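Local coordinates for ABC transporter substrate-binding protein-branched chain amino acid transport (PDB 4GNR) that binds isoleucine and probably delivers branched-chain amino acids to an ABC transporter for uptake by Streptococcus pneumoniae, at residues 148-151 with 156-159. Residues are numbered along the deposited sequence; the frame is centred on the assembly and turned at random.
With ILE (isoleucine), chain B.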
# COMPACT_ATOMS: atom_id res chain seq x y z
N LEU A 148 7.53 8.77 18.88
CA LEU A 148 6.61 7.84 18.18
C LEU A 148 5.24 8.57 18.22
O LEU A 148 4.75 8.91 19.32
CB LEU A 148 6.58 6.47 18.83
CG LEU A 148 5.71 5.40 18.17
CD1 LEU A 148 6.08 5.18 16.69
CD2 LEU A 148 5.80 4.09 18.96
N TYR A 149 4.63 8.77 17.05
CA TYR A 149 3.36 9.55 16.92
C TYR A 149 2.47 8.75 15.99
O TYR A 149 2.71 8.70 14.80
CB TYR A 149 3.74 10.95 16.44
CG TYR A 149 2.64 12.00 16.45
CD1 TYR A 149 1.70 12.06 17.45
CD2 TYR A 149 2.70 13.06 15.57
CE1 TYR A 149 0.75 13.11 17.49
CE2 TYR A 149 1.78 14.10 15.62
CZ TYR A 149 0.81 14.13 16.58
OH TYR A 149 -0.09 15.16 16.65
N THR A 150 1.42 8.17 16.55
CA THR A 150 0.63 7.18 15.83
C THR A 150 -0.86 7.43 15.73
O THR A 150 -1.48 7.99 16.65
CB THR A 150 0.82 5.81 16.63
OG1 THR A 150 2.20 5.52 16.82
CG2 THR A 150 0.14 4.62 15.99
N ASP A 151 -1.44 6.99 14.60
CA ASP A 151 -2.90 7.07 14.36
C ASP A 151 -3.51 6.01 15.25
O ASP A 151 -3.54 4.83 14.92
CB ASP A 151 -3.22 6.79 12.88
CG ASP A 151 -4.71 6.87 12.55
OD1 ASP A 151 -5.54 7.05 13.49
OD2 ASP A 151 -5.01 6.72 11.32
N TYR A 156 -3.66 -0.57 11.30
CA TYR A 156 -2.48 -0.47 10.46
C TYR A 156 -1.37 0.26 11.22
O TYR A 156 -0.25 -0.26 11.40
CB TYR A 156 -2.85 0.30 9.18
CG TYR A 156 -1.67 0.88 8.42
CD1 TYR A 156 -0.84 0.06 7.69
CD2 TYR A 156 -1.41 2.24 8.42
CE1 TYR A 156 0.24 0.55 7.01
CE2 TYR A 156 -0.32 2.76 7.75
CZ TYR A 156 0.50 1.91 7.04
OH TYR A 156 1.58 2.44 6.37
N ALA A 157 -1.71 1.46 11.67
CA ALA A 157 -0.73 2.29 12.37
C ALA A 157 -0.28 1.62 13.67
O ALA A 157 0.90 1.60 14.01
CB ALA A 157 -1.29 3.68 12.61
N LYS A 158 -1.25 1.08 14.39
CA LYS A 158 -0.94 0.41 15.65
C LYS A 158 -0.05 -0.82 15.47
O LYS A 158 0.80 -1.10 16.32
CB LYS A 158 -2.20 0.10 16.45
CG LYS A 158 -2.84 1.41 16.98
CD LYS A 158 -4.08 1.26 17.82
CE LYS A 158 -5.23 0.73 17.06
NZ LYS A 158 -6.44 0.73 17.93
N GLY A 159 -0.21 -1.52 14.35
CA GLY A 159 0.63 -2.69 14.06
C GLY A 159 2.08 -2.30 13.80
O GLY A 159 3.01 -2.93 14.28
N ILE B . -0.61 -0.80 3.73
CA ILE B . -1.73 0.12 4.08
C ILE B . -2.91 -0.70 4.59
O ILE B . -3.93 -0.10 4.96
CB ILE B . -2.03 1.18 2.98
CG1 ILE B . -2.11 0.55 1.61
CG2 ILE B . -0.96 2.41 2.89
CD1 ILE B . -2.48 1.54 0.54
OXT ILE B . -2.77 -1.94 4.64
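The methyl of Ala157 fits against the end of strand 145-151, where it meets Asp151 twice: CB of Ala157 lies 3.4 Å from the backbone O of Asp151. The Asp151 CB lies 3.7 Å from Ala157 CB. Beside it, Thr150 sends its methyl to the helix: CG2, anti to the backbone N, rests 3.8 Å from Ala157 CB and 3.7 Å from Ala157 O. These are van der Waals contacts, made where the CA atoms of Asp151 and Ala157 are 5.6 Å apart, a spacing consistent with the small side chain of Ala157. Lys158 adds looser contacts, its CG 4.1 Å from Asp151 O. The Asp151 carboxylate accepts a hydrogen bond from Ala153 N through OD1 in the loop leading to the helix, while Ser154 OG bonds to Ala157 N. One residue earlier, Tyr156 belongs to the isoleucine pocket and approaches the ligand obliquely, CE1 3.6 Å from the isoleucine CA; its OH is hydrogen-bonded to Gly230 N and to OD1 of Asp229, whose OD2 binds the ligand, and its ring stacks with Tyr205. The contact thus joins strand and helix in the beta-alpha-beta unit of 145-151, 155-167 and 171-178, with Pro203 touching both Thr150 and Ala157, and helix 126-139 beside Tyr156.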